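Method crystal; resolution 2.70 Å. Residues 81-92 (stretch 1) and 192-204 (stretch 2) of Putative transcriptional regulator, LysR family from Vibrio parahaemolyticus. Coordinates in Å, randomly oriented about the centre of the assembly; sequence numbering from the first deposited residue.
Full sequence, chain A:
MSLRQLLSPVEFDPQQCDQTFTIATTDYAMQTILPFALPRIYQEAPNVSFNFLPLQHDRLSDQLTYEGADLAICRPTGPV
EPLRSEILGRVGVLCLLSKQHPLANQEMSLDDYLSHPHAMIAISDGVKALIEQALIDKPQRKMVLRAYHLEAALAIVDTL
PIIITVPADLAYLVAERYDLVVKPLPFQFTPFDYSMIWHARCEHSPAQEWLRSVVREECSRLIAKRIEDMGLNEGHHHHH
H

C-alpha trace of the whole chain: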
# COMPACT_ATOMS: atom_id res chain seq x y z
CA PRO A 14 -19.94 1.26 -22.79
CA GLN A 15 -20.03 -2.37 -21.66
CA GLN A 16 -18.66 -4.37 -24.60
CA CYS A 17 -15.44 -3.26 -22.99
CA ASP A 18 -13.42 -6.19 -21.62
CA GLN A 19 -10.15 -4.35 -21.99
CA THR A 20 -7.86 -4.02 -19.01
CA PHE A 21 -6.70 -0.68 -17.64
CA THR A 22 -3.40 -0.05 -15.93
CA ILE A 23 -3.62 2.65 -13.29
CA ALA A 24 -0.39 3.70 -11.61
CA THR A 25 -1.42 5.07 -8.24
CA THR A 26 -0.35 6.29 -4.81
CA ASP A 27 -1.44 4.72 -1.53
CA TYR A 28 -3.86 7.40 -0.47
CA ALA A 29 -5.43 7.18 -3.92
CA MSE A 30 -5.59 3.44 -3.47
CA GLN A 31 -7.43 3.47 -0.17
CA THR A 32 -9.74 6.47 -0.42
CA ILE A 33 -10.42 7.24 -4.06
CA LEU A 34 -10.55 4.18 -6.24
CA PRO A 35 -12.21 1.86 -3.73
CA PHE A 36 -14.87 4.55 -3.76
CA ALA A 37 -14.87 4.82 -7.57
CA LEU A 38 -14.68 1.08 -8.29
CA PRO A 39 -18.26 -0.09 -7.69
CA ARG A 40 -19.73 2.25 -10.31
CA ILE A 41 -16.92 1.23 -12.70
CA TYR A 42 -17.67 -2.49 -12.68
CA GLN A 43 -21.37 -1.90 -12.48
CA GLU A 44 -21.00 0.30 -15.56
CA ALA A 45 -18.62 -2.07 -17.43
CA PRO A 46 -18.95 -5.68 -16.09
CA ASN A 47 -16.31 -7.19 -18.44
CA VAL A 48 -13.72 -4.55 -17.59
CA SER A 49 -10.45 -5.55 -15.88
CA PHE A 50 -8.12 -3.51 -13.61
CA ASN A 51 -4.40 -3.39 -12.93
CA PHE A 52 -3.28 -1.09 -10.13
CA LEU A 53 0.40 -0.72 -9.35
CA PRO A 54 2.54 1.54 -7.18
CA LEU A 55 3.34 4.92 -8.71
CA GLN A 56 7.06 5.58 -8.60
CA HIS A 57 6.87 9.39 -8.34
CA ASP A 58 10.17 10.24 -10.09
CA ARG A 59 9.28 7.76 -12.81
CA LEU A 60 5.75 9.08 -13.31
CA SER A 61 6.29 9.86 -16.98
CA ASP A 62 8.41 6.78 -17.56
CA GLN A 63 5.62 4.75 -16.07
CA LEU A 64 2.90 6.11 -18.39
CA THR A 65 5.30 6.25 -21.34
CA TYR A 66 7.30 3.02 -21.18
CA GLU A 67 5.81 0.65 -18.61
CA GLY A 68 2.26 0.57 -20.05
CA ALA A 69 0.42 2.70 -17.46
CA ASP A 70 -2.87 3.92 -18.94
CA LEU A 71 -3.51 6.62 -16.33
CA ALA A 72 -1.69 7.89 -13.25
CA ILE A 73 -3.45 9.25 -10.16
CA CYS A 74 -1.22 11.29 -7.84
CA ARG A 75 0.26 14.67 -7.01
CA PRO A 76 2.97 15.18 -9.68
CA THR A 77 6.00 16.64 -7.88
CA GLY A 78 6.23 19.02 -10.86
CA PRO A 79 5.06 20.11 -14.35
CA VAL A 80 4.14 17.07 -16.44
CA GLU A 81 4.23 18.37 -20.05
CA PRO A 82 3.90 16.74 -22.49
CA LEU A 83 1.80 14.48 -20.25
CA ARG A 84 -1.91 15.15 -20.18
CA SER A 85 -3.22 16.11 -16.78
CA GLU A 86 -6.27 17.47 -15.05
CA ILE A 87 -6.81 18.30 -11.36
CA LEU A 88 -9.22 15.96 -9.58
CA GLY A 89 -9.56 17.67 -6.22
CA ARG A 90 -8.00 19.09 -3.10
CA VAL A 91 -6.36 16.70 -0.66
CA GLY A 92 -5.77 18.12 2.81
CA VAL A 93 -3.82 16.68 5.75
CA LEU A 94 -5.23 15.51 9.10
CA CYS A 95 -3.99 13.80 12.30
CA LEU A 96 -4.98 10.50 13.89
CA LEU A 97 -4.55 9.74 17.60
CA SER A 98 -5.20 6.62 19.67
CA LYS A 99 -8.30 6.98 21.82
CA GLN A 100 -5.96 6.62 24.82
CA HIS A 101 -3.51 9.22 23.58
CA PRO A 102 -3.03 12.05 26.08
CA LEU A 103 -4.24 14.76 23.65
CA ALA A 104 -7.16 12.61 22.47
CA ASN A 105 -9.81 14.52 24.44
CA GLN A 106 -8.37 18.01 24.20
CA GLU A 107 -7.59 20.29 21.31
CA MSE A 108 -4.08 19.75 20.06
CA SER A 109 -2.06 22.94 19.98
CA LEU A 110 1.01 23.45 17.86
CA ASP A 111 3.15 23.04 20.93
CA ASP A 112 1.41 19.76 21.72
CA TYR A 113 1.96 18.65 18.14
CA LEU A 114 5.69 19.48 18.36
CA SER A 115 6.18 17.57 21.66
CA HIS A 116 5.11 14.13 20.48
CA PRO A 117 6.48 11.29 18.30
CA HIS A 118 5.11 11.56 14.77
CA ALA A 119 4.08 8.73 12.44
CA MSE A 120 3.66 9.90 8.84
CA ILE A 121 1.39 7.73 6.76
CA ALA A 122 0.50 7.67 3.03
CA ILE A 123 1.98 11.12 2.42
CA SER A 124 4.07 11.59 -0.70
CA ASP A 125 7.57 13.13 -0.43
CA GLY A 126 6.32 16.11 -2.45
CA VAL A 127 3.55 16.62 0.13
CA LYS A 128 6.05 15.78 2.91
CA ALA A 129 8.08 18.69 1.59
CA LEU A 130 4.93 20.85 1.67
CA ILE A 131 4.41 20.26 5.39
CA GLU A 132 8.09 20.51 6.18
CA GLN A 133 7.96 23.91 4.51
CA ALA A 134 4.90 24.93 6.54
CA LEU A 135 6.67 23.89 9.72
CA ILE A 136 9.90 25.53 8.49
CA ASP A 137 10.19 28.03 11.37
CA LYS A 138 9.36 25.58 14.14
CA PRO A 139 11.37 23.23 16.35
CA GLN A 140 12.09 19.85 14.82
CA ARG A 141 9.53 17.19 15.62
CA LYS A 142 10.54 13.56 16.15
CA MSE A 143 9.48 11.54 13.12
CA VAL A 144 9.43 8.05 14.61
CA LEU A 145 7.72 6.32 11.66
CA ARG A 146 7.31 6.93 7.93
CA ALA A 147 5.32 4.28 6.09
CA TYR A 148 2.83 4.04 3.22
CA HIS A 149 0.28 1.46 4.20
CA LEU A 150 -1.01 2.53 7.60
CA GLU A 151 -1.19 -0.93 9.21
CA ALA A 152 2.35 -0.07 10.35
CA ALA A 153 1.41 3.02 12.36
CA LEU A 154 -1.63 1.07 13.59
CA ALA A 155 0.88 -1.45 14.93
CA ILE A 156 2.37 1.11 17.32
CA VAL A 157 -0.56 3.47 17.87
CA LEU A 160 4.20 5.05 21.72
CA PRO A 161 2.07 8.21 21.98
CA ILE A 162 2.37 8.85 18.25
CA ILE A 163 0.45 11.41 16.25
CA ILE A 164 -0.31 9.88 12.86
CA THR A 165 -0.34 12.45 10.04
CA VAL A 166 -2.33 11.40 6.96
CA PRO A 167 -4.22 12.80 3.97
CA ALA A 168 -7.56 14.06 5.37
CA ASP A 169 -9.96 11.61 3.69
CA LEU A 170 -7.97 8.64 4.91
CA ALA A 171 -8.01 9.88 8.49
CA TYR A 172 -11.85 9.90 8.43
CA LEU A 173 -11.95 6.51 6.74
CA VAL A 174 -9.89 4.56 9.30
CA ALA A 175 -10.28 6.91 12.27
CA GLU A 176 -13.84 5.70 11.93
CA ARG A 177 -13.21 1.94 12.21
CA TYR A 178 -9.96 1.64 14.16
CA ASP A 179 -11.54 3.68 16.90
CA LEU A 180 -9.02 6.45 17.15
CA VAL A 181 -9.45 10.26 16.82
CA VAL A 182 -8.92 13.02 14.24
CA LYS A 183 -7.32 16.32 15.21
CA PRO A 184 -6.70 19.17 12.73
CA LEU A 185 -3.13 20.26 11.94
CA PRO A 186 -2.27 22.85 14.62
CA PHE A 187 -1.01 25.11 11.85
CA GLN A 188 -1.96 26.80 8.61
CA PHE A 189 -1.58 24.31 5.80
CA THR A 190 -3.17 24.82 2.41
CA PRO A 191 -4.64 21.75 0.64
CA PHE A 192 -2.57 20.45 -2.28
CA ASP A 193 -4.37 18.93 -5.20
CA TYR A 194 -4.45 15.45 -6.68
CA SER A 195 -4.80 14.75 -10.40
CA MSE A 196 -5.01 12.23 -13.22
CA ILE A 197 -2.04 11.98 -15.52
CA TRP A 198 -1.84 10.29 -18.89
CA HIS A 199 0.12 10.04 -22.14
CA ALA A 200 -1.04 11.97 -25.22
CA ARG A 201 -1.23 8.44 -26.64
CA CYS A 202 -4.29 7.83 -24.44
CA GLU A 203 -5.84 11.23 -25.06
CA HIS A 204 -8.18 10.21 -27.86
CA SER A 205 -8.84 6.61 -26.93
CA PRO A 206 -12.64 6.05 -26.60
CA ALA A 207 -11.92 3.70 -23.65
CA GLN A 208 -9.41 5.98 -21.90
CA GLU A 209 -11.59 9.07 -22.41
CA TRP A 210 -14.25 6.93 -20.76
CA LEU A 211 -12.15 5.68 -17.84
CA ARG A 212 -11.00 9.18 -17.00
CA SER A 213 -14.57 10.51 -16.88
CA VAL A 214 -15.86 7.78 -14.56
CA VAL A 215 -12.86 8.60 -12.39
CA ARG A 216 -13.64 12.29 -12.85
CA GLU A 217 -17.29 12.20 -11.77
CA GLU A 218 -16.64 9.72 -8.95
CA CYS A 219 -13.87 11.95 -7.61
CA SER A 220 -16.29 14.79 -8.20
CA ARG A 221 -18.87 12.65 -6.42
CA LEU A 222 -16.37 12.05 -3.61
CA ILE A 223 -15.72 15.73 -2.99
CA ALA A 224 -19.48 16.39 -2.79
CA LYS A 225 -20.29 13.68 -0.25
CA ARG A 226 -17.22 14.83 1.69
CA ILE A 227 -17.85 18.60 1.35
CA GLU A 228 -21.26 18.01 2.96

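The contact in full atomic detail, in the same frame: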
# COMPACT_ATOMS: atom_id res chain seq x y z
N GLU A 81 4.20 18.26 -18.58
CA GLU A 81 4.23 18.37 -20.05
C GLU A 81 5.40 17.60 -20.64
O GLU A 81 6.54 17.71 -20.15
CB GLU A 81 4.32 19.84 -20.48
CG GLU A 81 3.16 20.69 -20.00
CD GLU A 81 3.22 20.97 -18.51
OE1 GLU A 81 2.19 20.79 -17.83
OE2 GLU A 81 4.33 21.35 -18.03
N PRO A 82 5.15 16.84 -21.73
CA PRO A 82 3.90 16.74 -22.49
C PRO A 82 2.95 15.61 -22.06
O PRO A 82 2.37 14.92 -22.91
CB PRO A 82 4.43 16.40 -23.89
CG PRO A 82 5.50 15.42 -23.56
CD PRO A 82 6.24 16.14 -22.43
N LEU A 83 2.79 15.43 -20.75
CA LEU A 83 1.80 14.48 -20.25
C LEU A 83 0.49 15.18 -19.97
O LEU A 83 0.46 16.24 -19.35
CB LEU A 83 2.30 13.77 -18.99
CG LEU A 83 3.41 12.74 -19.19
CD1 LEU A 83 3.65 11.99 -17.90
CD2 LEU A 83 2.99 11.79 -20.27
N ARG A 84 -0.60 14.60 -20.43
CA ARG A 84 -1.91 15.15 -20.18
C ARG A 84 -2.25 15.08 -18.69
O ARG A 84 -1.88 14.14 -17.99
CB ARG A 84 -2.94 14.41 -21.01
CG ARG A 84 -2.49 14.29 -22.44
CD ARG A 84 -2.49 15.65 -23.04
NE ARG A 84 -3.64 16.36 -22.49
CZ ARG A 84 -4.28 17.35 -23.09
NH1 ARG A 84 -3.88 17.78 -24.29
NH2 ARG A 84 -5.31 17.92 -22.48
N SER A 85 -2.94 16.09 -18.19
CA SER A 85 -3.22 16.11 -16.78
C SER A 85 -4.42 16.98 -16.52
O SER A 85 -4.63 17.97 -17.21
CB SER A 85 -2.02 16.65 -16.01
OG SER A 85 -1.69 17.94 -16.48
N GLU A 86 -5.21 16.61 -15.52
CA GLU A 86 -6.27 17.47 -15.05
C GLU A 86 -6.36 17.33 -13.53
O GLU A 86 -6.15 16.24 -13.02
CB GLU A 86 -7.60 17.09 -15.72
CG GLU A 86 -8.49 16.22 -14.87
CD GLU A 86 -9.90 16.10 -15.43
OE1 GLU A 86 -10.03 15.75 -16.62
OE2 GLU A 86 -10.87 16.35 -14.67
N ILE A 87 -6.64 18.42 -12.81
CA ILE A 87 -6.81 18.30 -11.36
C ILE A 87 -8.10 17.56 -11.04
O ILE A 87 -9.10 17.70 -11.74
CB ILE A 87 -6.81 19.66 -10.65
CG1 ILE A 87 -5.53 20.42 -10.97
CG2 ILE A 87 -6.93 19.48 -9.16
CD1 ILE A 87 -5.34 21.67 -10.17
N LEU A 88 -8.06 16.73 -10.01
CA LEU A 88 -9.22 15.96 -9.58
C LEU A 88 -9.90 16.64 -8.41
O LEU A 88 -11.13 16.76 -8.38
CB LEU A 88 -8.80 14.55 -9.16
CG LEU A 88 -8.52 13.53 -10.25
CD1 LEU A 88 -8.09 12.27 -9.59
CD2 LEU A 88 -9.75 13.27 -11.10
N GLY A 89 -9.08 17.09 -7.46
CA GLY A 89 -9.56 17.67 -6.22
C GLY A 89 -8.48 17.97 -5.19
O GLY A 89 -7.30 17.79 -5.43
N ARG A 90 -8.90 18.39 -4.01
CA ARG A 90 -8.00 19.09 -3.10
C ARG A 90 -7.73 18.32 -1.83
O ARG A 90 -8.37 18.55 -0.82
CB ARG A 90 -8.63 20.44 -2.75
CG ARG A 90 -7.64 21.58 -2.69
CD ARG A 90 -8.09 22.73 -3.57
NE ARG A 90 -7.02 23.70 -3.76
CZ ARG A 90 -6.75 24.68 -2.90
NH1 ARG A 90 -7.49 24.82 -1.80
NH2 ARG A 90 -5.74 25.52 -3.15
N VAL A 91 -6.74 17.43 -1.86
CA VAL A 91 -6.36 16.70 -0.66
C VAL A 91 -5.80 17.61 0.43
O VAL A 91 -4.93 18.45 0.18
CB VAL A 91 -5.29 15.66 -0.95
CG1 VAL A 91 -5.28 14.60 0.15
CG2 VAL A 91 -5.52 15.03 -2.30
N GLY A 92 -6.31 17.44 1.65
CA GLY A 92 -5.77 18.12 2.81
C GLY A 92 -5.22 17.11 3.79
O GLY A 92 -5.49 15.91 3.66
N PHE A 192 -3.17 20.68 -0.97
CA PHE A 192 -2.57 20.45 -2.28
C PHE A 192 -3.63 19.83 -3.13
O PHE A 192 -4.70 19.50 -2.62
CB PHE A 192 -1.35 19.52 -2.18
CG PHE A 192 -1.59 18.21 -1.44
CD1 PHE A 192 -2.01 17.08 -2.13
CD2 PHE A 192 -1.32 18.09 -0.09
CE1 PHE A 192 -2.20 15.85 -1.46
CE2 PHE A 192 -1.50 16.87 0.58
CZ PHE A 192 -1.95 15.75 -0.10
N ASP A 193 -3.38 19.66 -4.42
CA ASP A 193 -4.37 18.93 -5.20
C ASP A 193 -3.85 17.71 -5.94
O ASP A 193 -2.71 17.69 -6.42
CB ASP A 193 -5.25 19.82 -6.09
CG ASP A 193 -4.53 21.06 -6.58
OD1 ASP A 193 -5.20 22.13 -6.67
OD2 ASP A 193 -3.31 20.96 -6.88
N TYR A 194 -4.70 16.69 -5.96
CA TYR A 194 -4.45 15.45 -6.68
C TYR A 194 -4.95 15.60 -8.11
O TYR A 194 -5.71 16.52 -8.40
CB TYR A 194 -5.17 14.28 -6.02
CG TYR A 194 -4.28 13.26 -5.37
CD1 TYR A 194 -3.31 13.65 -4.46
CD2 TYR A 194 -4.42 11.90 -5.65
CE1 TYR A 194 -2.49 12.71 -3.84
CE2 TYR A 194 -3.61 10.95 -5.04
CZ TYR A 194 -2.64 11.36 -4.13
OH TYR A 194 -1.83 10.43 -3.51
N SER A 195 -4.51 14.69 -8.97
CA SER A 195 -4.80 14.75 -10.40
C SER A 195 -4.71 13.40 -11.11
O SER A 195 -4.25 12.42 -10.56
CB SER A 195 -3.90 15.77 -11.11
OG SER A 195 -2.79 16.13 -10.31
N MSE A 196 -5.23 13.36 -12.34
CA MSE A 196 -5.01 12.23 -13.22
C MSE A 196 -3.91 12.65 -14.15
O MSE A 196 -3.80 13.82 -14.51
CB MSE A 196 -6.25 11.96 -14.04
CG MSE A 196 -7.40 11.36 -13.27
SE MSE A 196 -8.93 11.12 -14.49
CE MSE A 196 -9.15 12.96 -15.10
N ILE A 197 -3.07 11.69 -14.54
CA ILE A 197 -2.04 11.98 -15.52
C ILE A 197 -2.04 10.89 -16.56
O ILE A 197 -2.17 9.72 -16.24
CB ILE A 197 -0.64 12.05 -14.86
CG1 ILE A 197 -0.73 12.73 -13.48
CG2 ILE A 197 0.35 12.77 -15.78
CD1 ILE A 197 -0.83 14.22 -13.52
N TRP A 198 -1.91 11.27 -17.83
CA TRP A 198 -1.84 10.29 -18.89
C TRP A 198 -1.02 10.75 -20.10
O TRP A 198 -0.78 11.94 -20.28
CB TRP A 198 -3.24 9.84 -19.33
CG TRP A 198 -4.06 10.93 -19.95
CD1 TRP A 198 -4.19 11.19 -21.27
CD2 TRP A 198 -4.85 11.91 -19.27
NE1 TRP A 198 -5.01 12.27 -21.46
CE2 TRP A 198 -5.43 12.73 -20.24
CE3 TRP A 198 -5.13 12.17 -17.91
CZ2 TRP A 198 -6.27 13.80 -19.92
CZ3 TRP A 198 -5.96 13.24 -17.59
CH2 TRP A 198 -6.52 14.03 -18.59
N HIS A 199 -0.62 9.78 -20.91
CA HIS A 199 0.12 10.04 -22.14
C HIS A 199 -0.81 10.59 -23.24
O HIS A 199 -1.97 10.19 -23.34
CB HIS A 199 0.77 8.74 -22.61
CG HIS A 199 1.95 8.93 -23.53
ND1 HIS A 199 1.81 9.12 -24.89
CD2 HIS A 199 3.28 8.90 -23.29
CE1 HIS A 199 3.01 9.22 -25.44
NE2 HIS A 199 3.92 9.09 -24.49
N ALA A 200 -0.31 11.51 -24.05
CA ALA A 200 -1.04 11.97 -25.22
C ALA A 200 -1.61 10.77 -25.97
O ALA A 200 -2.73 10.81 -26.48
CB ALA A 200 -0.13 12.77 -26.12
N ARG A 201 -0.83 9.70 -26.00
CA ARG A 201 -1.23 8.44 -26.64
C ARG A 201 -2.57 7.87 -26.15
O ARG A 201 -3.17 7.03 -26.82
CB ARG A 201 -0.11 7.40 -26.49
CG ARG A 201 -0.61 6.02 -26.08
CD ARG A 201 0.30 5.41 -25.00
NE ARG A 201 1.67 5.32 -25.48
CZ ARG A 201 2.71 4.89 -24.76
NH1 ARG A 201 2.52 4.50 -23.49
NH2 ARG A 201 3.92 4.86 -25.31
N CYS A 202 -3.01 8.30 -24.97
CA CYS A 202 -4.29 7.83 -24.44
C CYS A 202 -5.32 8.94 -24.45
O CYS A 202 -6.40 8.79 -23.88
CB CYS A 202 -4.13 7.32 -23.00
SG CYS A 202 -3.26 5.75 -22.80
N GLU A 203 -4.99 10.05 -25.09
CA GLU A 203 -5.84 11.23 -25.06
C GLU A 203 -7.14 11.01 -25.81
O GLU A 203 -8.22 11.40 -25.36
CB GLU A 203 -5.11 12.43 -25.65
CG GLU A 203 -5.98 13.64 -25.77
CD GLU A 203 -6.39 14.17 -24.42
OE1 GLU A 203 -5.54 14.80 -23.75
OE2 GLU A 203 -7.56 13.98 -24.03
N HIS A 204 -7.03 10.38 -26.98
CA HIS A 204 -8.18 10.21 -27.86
C HIS A 204 -8.62 8.76 -27.99
O HIS A 204 -9.25 8.37 -28.97
CB HIS A 204 -7.90 10.84 -29.23
CG HIS A 204 -8.08 12.32 -29.24
ND1 HIS A 204 -9.31 12.92 -29.37
CD2 HIS A 204 -7.18 13.33 -29.09
CE1 HIS A 204 -9.17 14.23 -29.31
NE2 HIS A 204 -7.88 14.51 -29.14

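Two segments more than a hundred positions apart in sequence, one running to Gly89 and one beginning at Tyr194, pair as antiparallel strands, and flanking residues extend the contact.

Stretch 2 begins beside the end of stretch 1. The CA-to-CB bond of Phe192 points away from the partner, yet its long flat side chain turns back, bringing CE1 within 3.1 Å of Val91 CB; a compact branched aliphatic group suits the buried ring. Asp193 OD1 lies at the edge of the Arg90 guanidinium, near its plane, in a long salt bridge (OD1 to Arg90 NE, 3.8 Å) of modest attraction.

At Tyr194 the ladder begins. Tyr194 N donates to Gly89 O (2.9 Å), while Tyr194 O accepts from Leu88 N (2.9 Å, nearly straight). These bonds reach two different residues because a beta bulge shifts the register by one between Ile87 and Gly89. The aromatic ring also supplies carbon surface, with CD1 3.4 Å from Val91 CG2. Ser195 and Ile87 form a non-hydrogen-bonded pair, CA to CA 4.2 Å, with side chains that diverge.

Met196, a selenomethionine, exchanges two backbone bonds with Glu86: Met196 N to Glu86 O (3.1 Å) and Glu86 N to Met196 O (3.3 Å). Its flexible, apolar side chain meets Leu88, CG to CD2 at 3.7 Å. On the other face of the sheet, Ile197 offers a branched aliphatic chain suited to burial, its CG2 3.9 Å from Leu83 CB; its CA also makes a CA-H...O contact with Arg84 O (3.3 Å).

Trp198 N donates to Arg84 O (2.9 Å), with a weak return bond from Arg84 N to Trp198 O (2.7 Å). The broad indole face receives Arg84 CB, 3.2 Å from the five-membered ring centroid, in a CH-pi contact. Beyond the 3-10 segment 200-202, Glu203 brings a carboxylate to the cationic guanidinium: OE1 forms a salt bridge with Arg84 NE (2.8 Å), over the guanidinium face, so charge alone provides the attraction.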